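Local structure of galactofuranose-binding protein YtfQ (Escherichia coli, 2VK2) at residues G113-D118 with A243-T248; E133-V138 with I163-G168; K174-M179 with I207-E212; H198-V203 with D227-I232. The protein binds alpha- and beta-galactofuranose in the periplasm as the solute-binding component of the YtfQRT-YjfF ABC transporter. All coordinates share one frame; numbering follows the deposited sequence.

Contact 1: G113-D118 with A243-T248; sequences GKLIGD and ASVELT. With GZL (beta-D-galactofuranose), chain B.
Val-245 packs against Leu-115 and Ile-116 where helix 109-124 lies on the sheet of the lobe that holds both segments. The contact between helix and strand is apolar. Val-245 CG2 does most of the work, because it meets both helix residues. Val-245 CG2 sits 3.8 Å from Leu-115 CB and as far from Ile-116 CD1. This branch lies beside the backbone N, while CG1 is anti to it (chi1 176°). CG1 reaches the tip of the leucine instead, with Leu-115 CD1 4.0 Å from Val-245 CG1. The leucine and valine side chains cross at about a right angle. The end of Ile-116 comes nearer the strand than its CB, and Ile-116 CD1 also lies 4.1 Å from Ala-243 CB. The helix axis runs 8.5 Å from the strand axis. The two directions are nearly antiparallel, at 156°.

The polar side chains lie away from this interface. Ser-244 turns its side chain away from the helix, with Asp-200 as its partner. On the helix, Lys-114 NZ forms a salt bridge with Asp-118 OD2, using the syn lone pair of that oxygen.

The sugar is met by Leu-247. Leu-247 CD2 comes to 3.4 Å from C6 of beta-D-galactofuranose, as an apolar wall of the pocket. Its carbonyl O accepts from Trp-16 NE1.

Strand 243-246 is bonded to strand 222-225 through Ser-225 and to strand 278-280 through Tyr-280 and Thr-278. Leu-279 of that last strand touches both Ile-116 and Val-245, and Phe-150 of helix 141-153 adds to the packing on Ile-116.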
# COMPACT_ATOMS: atom_id res chain seq x y z
N GLY A 113 -5.75 -2.16 8.35
CA GLY A 113 -5.14 -2.93 9.43
C GLY A 113 -6.17 -3.48 10.40
O GLY A 113 -6.07 -4.62 10.86
N LYS A 114 -7.18 -2.67 10.70
CA LYS A 114 -8.28 -3.08 11.57
C LYS A 114 -9.07 -4.25 11.00
O LYS A 114 -9.46 -5.15 11.73
CB LYS A 114 -9.22 -1.90 11.80
CG LYS A 114 -10.40 -2.17 12.71
CD LYS A 114 -11.26 -0.93 12.84
CE LYS A 114 -12.39 -1.12 13.83
NZ LYS A 114 -13.32 -2.19 13.42
N LEU A 115 -9.31 -4.23 9.69
CA LEU A 115 -10.05 -5.31 9.05
C LEU A 115 -9.34 -6.65 9.22
O LEU A 115 -9.98 -7.67 9.50
CB LEU A 115 -10.27 -5.01 7.56
CG LEU A 115 -11.28 -3.90 7.26
CD1 LEU A 115 -11.24 -3.55 5.78
CD2 LEU A 115 -12.69 -4.29 7.69
N ILE A 116 -8.02 -6.66 9.06
CA ILE A 116 -7.24 -7.88 9.26
C ILE A 116 -7.21 -8.29 10.74
O ILE A 116 -7.36 -9.47 11.06
CB ILE A 116 -5.79 -7.73 8.73
CG1 ILE A 116 -5.78 -7.56 7.21
CG2 ILE A 116 -4.93 -8.93 9.14
CD1 ILE A 116 -6.30 -8.77 6.43
N GLY A 117 -7.03 -7.31 11.63
CA GLY A 117 -7.03 -7.58 13.07
C GLY A 117 -8.35 -8.15 13.57
O GLY A 117 -8.36 -9.13 14.32
N ASP A 118 -9.46 -7.54 13.15
CA ASP A 118 -10.79 -8.01 13.52
C ASP A 118 -11.01 -9.44 13.01
O ASP A 118 -11.55 -10.29 13.73
CB ASP A 118 -11.89 -7.10 12.93
CG ASP A 118 -11.97 -5.74 13.60
OD1 ASP A 118 -11.35 -5.54 14.67
OD2 ASP A 118 -12.67 -4.87 13.05
N ALA A 243 -6.43 -14.26 4.40
CA ALA A 243 -7.18 -13.01 4.41
C ALA A 243 -6.41 -11.89 3.73
O ALA A 243 -5.22 -11.73 3.96
CB ALA A 243 -7.52 -12.62 5.85
N SER A 244 -7.10 -11.12 2.89
CA SER A 244 -6.50 -9.94 2.28
C SER A 244 -7.53 -8.83 2.09
O SER A 244 -8.67 -9.09 1.73
CB SER A 244 -5.87 -10.28 0.93
OG SER A 244 -5.29 -9.13 0.34
N VAL A 245 -7.09 -7.60 2.31
CA VAL A 245 -7.93 -6.43 2.09
C VAL A 245 -7.61 -5.82 0.74
O VAL A 245 -6.45 -5.50 0.45
CB VAL A 245 -7.70 -5.38 3.20
CG1 VAL A 245 -8.51 -4.12 2.91
CG2 VAL A 245 -8.08 -5.95 4.56
N GLU A 246 -8.63 -5.64 -0.09
CA GLU A 246 -8.45 -5.06 -1.42
C GLU A 246 -8.13 -3.57 -1.34
O GLU A 246 -8.75 -2.83 -0.58
CB GLU A 246 -9.72 -5.24 -2.24
CG GLU A 246 -9.62 -4.72 -3.67
CD GLU A 246 -10.97 -4.65 -4.35
OE1 GLU A 246 -11.27 -5.56 -5.15
OE2 GLU A 246 -11.72 -3.69 -4.10
N LEU A 247 -7.16 -3.15 -2.16
CA LEU A 247 -6.82 -1.75 -2.35
C LEU A 247 -6.88 -1.46 -3.84
O LEU A 247 -6.18 -2.09 -4.62
CB LEU A 247 -5.40 -1.49 -1.84
CG LEU A 247 -4.83 -0.09 -2.08
CD1 LEU A 247 -5.58 0.95 -1.26
CD2 LEU A 247 -3.35 -0.07 -1.77
N THR A 248 -7.72 -0.51 -4.25
CA THR A 248 -7.82 -0.20 -5.67
C THR A 248 -6.49 0.31 -6.21
O THR A 248 -5.86 1.17 -5.59
CB THR A 248 -8.93 0.82 -5.99
OG1 THR A 248 -8.98 1.02 -7.41
CG2 THR A 248 -8.68 2.15 -5.30
C6 GZL B . -0.59 1.60 -0.64
C5 GZL B . 0.76 1.69 -0.62
C4 GZL B . 1.68 0.48 -0.57
C3 GZL B . 1.18 -0.90 -0.87
C2 GZL B . 2.02 -1.53 -1.68
O6 GZL B . -1.35 2.70 -0.66
O5 GZL B . 1.34 2.89 -0.57
O4 GZL B . 2.76 0.64 -1.50
O3 GZL B . 0.09 -1.42 -0.31
C1 GZL B . 3.10 -0.60 -2.12
O2 GZL B . 1.97 -2.79 -2.13
O1 GZL B . 4.38 -1.04 -1.68

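Contact 2: E133-V138 with I163-G168; sequences ELQGTV and IRSQSG
Glu-133, Gln-135 and Ser-165 project from the same face of two parallel strands, and their polar ends meet at one hydroxyl. Ser-165 OG donates to Glu-133 OE1 at 2.6 Å. The hydroxyl meets the carboxylate on its anti side, 31° out of plane. Glu-133 reaches it with CG anti to the backbone N (chi1 179°) and the chain extended. Gln-135 comes from the next position along the same strand face. Gln-135 NE2 donates to Ser-165 OG at 2.7 Å, with the hydroxyl tilted 15° from the amide plane. Ser-165 OG therefore both gives and receives a bond. An alanine in place of Gln-135 would probably leave Ser-165 OG without the NE2 donor, held across these strands by Glu-133 alone, and open a gap beside it.

Ser-167 lies further along this face. Ser-167 OG stands 2.9 Å from Gly-136 O, and a water links it to Val-138 N. Val-138 CG2 lies 3.9 Å from Ser-167 CB.

The backbones pair as a regular parallel ladder, with Glu-133 and Gln-135 each using both N and O. Gly-168 N closes it on Gln-135 O at 2.8 Å.

These strands belong to the beta-alpha-beta unit 129-135, 141-153, 160-167. Lys-147 of its helix forms a salt bridge with Glu-133 OE1. On the opposite face Leu-134 packs against Val-178 and Phe-182 of helix 172-185, and strand 194-197 continues the sheet beyond strand 129-135.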
# COMPACT_ATOMS: atom_id res chain seq x y z
N GLU A 133 4.99 -9.72 12.43
CA GLU A 133 4.57 -8.63 11.56
C GLU A 133 5.66 -8.25 10.57
O GLU A 133 6.79 -7.97 10.97
CB GLU A 133 4.18 -7.41 12.41
CG GLU A 133 3.73 -6.20 11.59
CD GLU A 133 3.33 -5.03 12.46
OE1 GLU A 133 3.99 -4.80 13.50
OE2 GLU A 133 2.35 -4.33 12.11
N LEU A 134 5.30 -8.25 9.29
CA LEU A 134 6.17 -7.73 8.24
C LEU A 134 5.67 -6.33 7.90
O LEU A 134 4.64 -6.17 7.24
CB LEU A 134 6.13 -8.64 7.01
CG LEU A 134 6.68 -10.05 7.25
CD1 LEU A 134 6.39 -10.96 6.06
CD2 LEU A 134 8.17 -10.01 7.53
N GLN A 135 6.38 -5.32 8.38
CA GLN A 135 5.98 -3.94 8.15
C GLN A 135 6.38 -3.46 6.76
O GLN A 135 7.31 -3.99 6.16
CB GLN A 135 6.62 -2.99 9.17
CG GLN A 135 6.31 -3.29 10.61
CD GLN A 135 6.83 -2.21 11.54
OE1 GLN A 135 6.84 -1.03 11.19
NE2 GLN A 135 7.27 -2.61 12.72
N GLY A 136 5.70 -2.43 6.29
CA GLY A 136 6.10 -1.74 5.08
C GLY A 136 7.30 -0.85 5.33
O GLY A 136 7.86 -0.84 6.42
N THR A 137 7.68 -0.12 4.29
CA THR A 137 8.79 0.82 4.34
C THR A 137 8.73 1.71 5.57
O THR A 137 7.70 2.30 5.86
CB THR A 137 8.77 1.68 3.07
OG1 THR A 137 8.92 0.83 1.92
CG2 THR A 137 9.89 2.72 3.08
N VAL A 138 9.85 1.80 6.28
CA VAL A 138 9.93 2.62 7.49
C VAL A 138 9.64 4.07 7.13
O VAL A 138 10.24 4.62 6.21
CB VAL A 138 11.31 2.50 8.17
CG1 VAL A 138 11.43 3.47 9.33
CG2 VAL A 138 11.54 1.07 8.64
N ILE A 163 4.97 -10.92 18.48
CA ILE A 163 6.26 -11.34 19.05
C ILE A 163 7.47 -10.90 18.21
O ILE A 163 8.59 -10.86 18.72
CB ILE A 163 6.31 -12.87 19.29
CG1 ILE A 163 6.08 -13.66 18.00
CG2 ILE A 163 5.29 -13.27 20.34
CD1 ILE A 163 6.51 -15.11 18.10
N ARG A 164 7.24 -10.58 16.94
CA ARG A 164 8.28 -10.11 16.03
C ARG A 164 7.68 -9.05 15.14
O ARG A 164 6.53 -9.18 14.71
CB ARG A 164 8.78 -11.24 15.14
CG ARG A 164 9.42 -12.42 15.85
CD ARG A 164 10.84 -12.13 16.25
NE ARG A 164 11.30 -13.09 17.24
CZ ARG A 164 12.48 -13.03 17.85
NH1 ARG A 164 13.35 -12.07 17.56
NH2 ARG A 164 12.80 -13.95 18.75
N SER A 165 8.45 -8.01 14.84
CA SER A 165 8.00 -6.99 13.90
C SER A 165 9.20 -6.29 13.28
O SER A 165 10.01 -5.69 13.98
CB SER A 165 7.10 -5.97 14.59
OG SER A 165 6.58 -5.04 13.66
N GLN A 166 9.33 -6.40 11.96
CA GLN A 166 10.42 -5.78 11.21
C GLN A 166 9.89 -5.39 9.84
O GLN A 166 8.94 -5.99 9.34
CB GLN A 166 11.58 -6.75 11.03
CG GLN A 166 12.33 -7.13 12.30
CD GLN A 166 13.23 -6.03 12.81
OE1 GLN A 166 12.91 -5.34 13.77
NE2 GLN A 166 14.37 -5.85 12.15
N SER A 167 10.52 -4.40 9.22
CA SER A 167 10.15 -3.99 7.88
C SER A 167 10.62 -5.02 6.85
O SER A 167 11.75 -5.49 6.90
CB SER A 167 10.74 -2.62 7.53
OG SER A 167 10.41 -2.26 6.20
N GLY A 168 9.72 -5.36 5.93
CA GLY A 168 10.08 -6.15 4.76
C GLY A 168 10.11 -5.32 3.49
O GLY A 168 10.04 -5.87 2.39
O HOH W 1 12.18 0.31 5.44

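Contact 3: K174-M179 with I207-E212; sequences KGKEVM and IQAIKE
Lys-176 and Met-179 of helix 172-185 face Gln-208, Ala-209, Ile-210 and Glu-212 of helix 200-212. The pair are neighbouring helices on one face of the alpha/beta sheet of a periplasmic-binding-protein lobe. Their axes approach to 8.4 Å and run the same general way, 40° apart.

Lys-176 comes first. Its chain is fully extended, with CG anti to the backbone N (chi1 -177°), and it crosses Gln-208 and Glu-212 at about a right angle. CG passes Ala-209 CB, and CD lies beside Gln-208 CB. At the tip, Lys-176 NZ forms a salt bridge with Glu-212 OE2 at 2.9 Å, on the syn side of the carboxylate. Lys-176 NZ also gives a weak hydrogen bond to Gln-208 OE1 at 3.3 Å. A methionine here would probably leave the carboxylate of Glu-212 without its charged mate and free it to turn.

One turn on, Met-179 works on the buried side, where it also touches Val-132 of the sheet. Ala-209 is small enough to let the helices close up, with its CB 3.8 Å from Lys-176 O and 3.9 Å from Met-179 CB. The methionine chain bends at chi2 (66°), which carries its terminal methyl toward the isoleucine. Met-179 CE ends 3.9 Å from Ile-210 CG1.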
# COMPACT_ATOMS: atom_id res chain seq x y z
N LYS A 174 12.31 -9.33 0.24
CA LYS A 174 12.66 -8.96 1.61
C LYS A 174 11.67 -9.55 2.62
O LYS A 174 12.06 -9.94 3.72
CB LYS A 174 12.76 -7.44 1.76
CG LYS A 174 13.27 -6.96 3.11
CD LYS A 174 14.75 -7.24 3.31
CE LYS A 174 15.23 -6.76 4.67
NZ LYS A 174 15.02 -5.30 4.87
N GLY A 175 10.40 -9.62 2.24
CA GLY A 175 9.40 -10.31 3.06
C GLY A 175 9.80 -11.75 3.35
O GLY A 175 9.69 -12.22 4.49
N LYS A 176 10.27 -12.45 2.32
CA LYS A 176 10.75 -13.83 2.48
C LYS A 176 11.96 -13.89 3.42
O LYS A 176 12.00 -14.71 4.32
CB LYS A 176 11.11 -14.44 1.12
CG LYS A 176 11.55 -15.90 1.21
CD LYS A 176 11.80 -16.50 -0.15
CE LYS A 176 12.16 -17.97 -0.04
NZ LYS A 176 12.51 -18.55 -1.36
N GLU A 177 12.93 -13.01 3.18
CA GLU A 177 14.15 -12.96 3.99
C GLU A 177 13.85 -12.72 5.47
O GLU A 177 14.38 -13.41 6.34
CB GLU A 177 15.07 -11.86 3.46
CG GLU A 177 16.37 -11.66 4.23
CD GLU A 177 17.11 -10.41 3.79
OE1 GLU A 177 17.16 -10.15 2.57
OE2 GLU A 177 17.63 -9.68 4.66
N VAL A 178 12.98 -11.75 5.74
CA VAL A 178 12.63 -11.43 7.12
C VAL A 178 11.82 -12.56 7.76
O VAL A 178 12.07 -12.93 8.91
CB VAL A 178 11.87 -10.09 7.20
CG1 VAL A 178 11.39 -9.82 8.62
CG2 VAL A 178 12.76 -8.96 6.71
N MET A 179 10.88 -13.14 7.02
CA MET A 179 10.12 -14.28 7.53
C MET A 179 11.03 -15.46 7.86
O MET A 179 10.82 -16.13 8.88
CB MET A 179 9.03 -14.73 6.54
CG MET A 179 8.05 -15.75 7.12
SD MET A 179 7.04 -15.07 8.44
CE MET A 179 6.35 -16.56 9.15
N ILE A 207 5.05 -16.80 2.64
CA ILE A 207 4.48 -18.10 2.31
C ILE A 207 5.56 -19.06 1.78
O ILE A 207 5.58 -20.23 2.15
CB ILE A 207 3.30 -17.97 1.32
CG1 ILE A 207 2.07 -17.42 2.05
CG2 ILE A 207 2.96 -19.31 0.68
CD1 ILE A 207 1.00 -16.89 1.13
N GLN A 208 6.46 -18.56 0.93
CA GLN A 208 7.60 -19.35 0.45
C GLN A 208 8.47 -19.82 1.61
O GLN A 208 8.84 -20.99 1.68
CB GLN A 208 8.49 -18.55 -0.50
CG GLN A 208 7.85 -18.09 -1.80
CD GLN A 208 8.84 -17.32 -2.66
OE1 GLN A 208 9.81 -17.89 -3.18
NE2 GLN A 208 8.62 -16.02 -2.80
N ALA A 209 8.82 -18.89 2.50
CA ALA A 209 9.66 -19.21 3.66
C ALA A 209 9.01 -20.25 4.57
O ALA A 209 9.68 -21.15 5.08
CB ALA A 209 9.97 -17.94 4.45
N ILE A 210 7.70 -20.12 4.77
CA ILE A 210 6.95 -21.06 5.61
C ILE A 210 6.99 -22.47 5.01
O ILE A 210 7.26 -23.44 5.72
CB ILE A 210 5.48 -20.61 5.79
CG1 ILE A 210 5.41 -19.31 6.60
CG2 ILE A 210 4.67 -21.69 6.50
CD1 ILE A 210 4.09 -18.57 6.46
N LYS A 211 6.75 -22.57 3.70
CA LYS A 211 6.82 -23.86 3.00
C LYS A 211 8.21 -24.47 3.06
O LYS A 211 8.36 -25.67 3.29
CB LYS A 211 6.37 -23.71 1.55
CG LYS A 211 4.87 -23.51 1.39
CD LYS A 211 4.38 -23.82 -0.01
CE LYS A 211 4.46 -22.62 -0.92
NZ LYS A 211 3.85 -22.89 -2.25
N GLU A 212 9.23 -23.64 2.85
CA GLU A 212 10.62 -24.11 2.86
C GLU A 212 11.07 -24.59 4.25
O GLU A 212 12.00 -25.40 4.36
CB GLU A 212 11.56 -23.03 2.31
CG GLU A 212 11.41 -22.84 0.80
CD GLU A 212 12.23 -21.70 0.24
OE1 GLU A 212 13.06 -21.12 0.97
OE2 GLU A 212 12.05 -21.38 -0.95

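Contact 4: H198-V203 with D227-I232; sequences HNDDMV and DGVPDI. With GZL (beta-D-galactofuranose), chain B.
Asp-200 OD2 accepts from two successive backbone amides of the turn after strand 222-225. Val-229 N donates to Asp-200 OD2 at 3.0 Å, nearly straight at 160°. Gly-228 N lies nearer, but its bond is bent and weak. The loops carrying these groups follow parallel strands of an alpha/beta lobe and line the sugar cleft of this periplasmic binding protein. The other oxygen, Asp-200 OD1, is bonded to Ser-225 OG and Ser-244 OG, so the buried carboxylate is engaged at both oxygens.

Ile-232 packs across this carboxylate at about a right angle. Ile-232 CD1 meets Val-203 CG1 at 3.5 Å.

Asn-199 and Asp-227 turn to the sugar, and both bind its O2. Asn-199 is the N-cap of helix 200-212, and Asn-199 OD1 accepts from Met-202 N at 3.0 Å. The donor stands above the plane of the amide carbonyl. Asn-199 CG lies between the backbone N and the carbonyl carbon (chi1 78°), where the amide both caps the helix and meets the sugar. Asn-199 ND2 donates to sugar O2 at 3.0 Å, almost straight at 174°, and also to Phe-170 O. Asp-227 takes one sugar hydroxyl on each oxygen: sugar O3 donates to Asp-227 OD1 and sugar O2 to Asp-227 OD2, each at 2.6 Å. Sugar O2 is thus donor and acceptor.

A water accepts from Asp-201 N and donates to Asp-227 OD2, 2.7 Å from the water oxygen.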
# COMPACT_ATOMS: atom_id res chain seq x y z
N HIS A 198 2.06 -5.97 5.88
CA HIS A 198 1.44 -4.72 5.46
C HIS A 198 1.11 -4.68 3.97
O HIS A 198 0.31 -3.86 3.55
CB HIS A 198 2.32 -3.53 5.83
CG HIS A 198 2.41 -3.29 7.30
ND1 HIS A 198 3.05 -2.19 7.82
CD2 HIS A 198 1.94 -4.00 8.35
CE1 HIS A 198 2.98 -2.24 9.14
NE2 HIS A 198 2.30 -3.32 9.49
N ASN A 199 1.72 -5.56 3.17
CA ASN A 199 1.20 -5.83 1.84
C ASN A 199 1.24 -7.31 1.48
O ASN A 199 1.95 -8.10 2.12
CB ASN A 199 1.86 -4.95 0.75
CG ASN A 199 3.26 -5.40 0.34
OD1 ASN A 199 3.90 -6.21 1.00
ND2 ASN A 199 3.75 -4.84 -0.77
N ASP A 200 0.44 -7.68 0.49
CA ASP A 200 0.37 -9.06 0.01
C ASP A 200 1.73 -9.59 -0.43
O ASP A 200 2.08 -10.73 -0.13
CB ASP A 200 -0.57 -9.19 -1.20
CG ASP A 200 -2.04 -9.00 -0.85
OD1 ASP A 200 -2.47 -9.19 0.31
OD2 ASP A 200 -2.77 -8.66 -1.79
N ASP A 201 2.49 -8.77 -1.16
CA ASP A 201 3.77 -9.22 -1.71
C ASP A 201 4.71 -9.75 -0.63
O ASP A 201 5.30 -10.82 -0.79
CB ASP A 201 4.46 -8.12 -2.52
CG ASP A 201 3.91 -7.99 -3.93
OD1 ASP A 201 2.70 -8.21 -4.13
OD2 ASP A 201 4.69 -7.66 -4.84
N MET A 202 4.84 -9.02 0.48
CA MET A 202 5.67 -9.48 1.59
C MET A 202 5.17 -10.82 2.14
O MET A 202 5.98 -11.69 2.46
CB MET A 202 5.72 -8.44 2.71
CG MET A 202 6.63 -7.27 2.40
SD MET A 202 6.83 -6.13 3.78
CE MET A 202 5.12 -5.66 4.10
N VAL A 203 3.85 -10.98 2.23
CA VAL A 203 3.28 -12.23 2.75
C VAL A 203 3.44 -13.38 1.75
O VAL A 203 3.54 -14.54 2.16
CB VAL A 203 1.79 -12.06 3.16
CG1 VAL A 203 0.85 -12.77 2.19
CG2 VAL A 203 1.57 -12.58 4.57
N ASP A 227 -3.81 -5.61 -0.10
CA ASP A 227 -3.67 -5.07 -1.47
C ASP A 227 -4.67 -5.74 -2.41
O ASP A 227 -5.29 -5.07 -3.24
CB ASP A 227 -2.27 -5.23 -2.09
CG ASP A 227 -1.31 -4.13 -1.68
OD1 ASP A 227 -1.74 -3.11 -1.10
OD2 ASP A 227 -0.12 -4.31 -1.96
N GLY A 228 -4.81 -7.06 -2.30
CA GLY A 228 -5.62 -7.83 -3.23
C GLY A 228 -4.95 -7.96 -4.58
O GLY A 228 -5.60 -7.77 -5.61
N VAL A 229 -3.66 -8.29 -4.60
CA VAL A 229 -2.98 -8.57 -5.86
C VAL A 229 -3.39 -9.97 -6.33
O VAL A 229 -3.75 -10.82 -5.51
CB VAL A 229 -1.43 -8.47 -5.73
CG1 VAL A 229 -1.03 -7.09 -5.24
CG2 VAL A 229 -0.87 -9.55 -4.82
N PRO A 230 -3.37 -10.20 -7.65
CA PRO A 230 -3.77 -11.51 -8.18
C PRO A 230 -3.15 -12.70 -7.44
O PRO A 230 -3.84 -13.68 -7.16
CB PRO A 230 -3.28 -11.47 -9.63
CG PRO A 230 -3.33 -10.04 -9.99
CD PRO A 230 -3.00 -9.27 -8.74
N ASP A 231 -1.86 -12.60 -7.12
CA ASP A 231 -1.15 -13.73 -6.51
C ASP A 231 -1.61 -14.08 -5.10
O ASP A 231 -1.42 -15.22 -4.67
CB ASP A 231 0.37 -13.51 -6.55
CG ASP A 231 0.96 -13.73 -7.94
OD1 ASP A 231 0.22 -14.17 -8.85
OD2 ASP A 231 2.16 -13.47 -8.12
N ILE A 232 -2.22 -13.15 -4.37
CA ILE A 232 -2.78 -13.52 -3.07
C ILE A 232 -4.04 -14.37 -3.24
O ILE A 232 -4.28 -15.28 -2.46
CB ILE A 232 -3.06 -12.30 -2.14
CG1 ILE A 232 -3.05 -12.74 -0.68
CG2 ILE A 232 -4.38 -11.63 -2.48
CD1 ILE A 232 -1.72 -13.29 -0.20
C6 GZL B . -0.59 1.60 -0.64
C5 GZL B . 0.76 1.69 -0.62
C4 GZL B . 1.68 0.48 -0.57
C3 GZL B . 1.18 -0.90 -0.87
C2 GZL B . 2.02 -1.53 -1.68
O6 GZL B . -1.35 2.70 -0.66
O5 GZL B . 1.34 2.89 -0.57
O4 GZL B . 2.76 0.64 -1.50
O3 GZL B . 0.09 -1.42 -0.31
C1 GZL B . 3.10 -0.60 -2.12
O2 GZL B . 1.97 -2.79 -2.13
O1 GZL B . 4.38 -1.04 -1.68
O HOH W 2 1.34 -6.56 -2.50

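In the fold
Contacts 1 and 4 are buried; contacts 2 and 3 are only partly so. Contact 1 is apolar between helix and strand, and contact 4 is mainly a polar network at loop and helix ends. They join directly at Val-245 O with Asp-227 N, and both reach the sugar. Contact 2 is a ladder at an outer strand of the sheet that contact 1 also reaches, and it meets contact 4 through Glu-133 OE2 and His-198 NE2. Contact 3 lies furthest from the chain centre, with charge at its outer rim and methionine beneath. It shares helix 200-212 with contact 4, whose capped start binds sugar. Leu-134 and Val-178 join contacts 2 and 3.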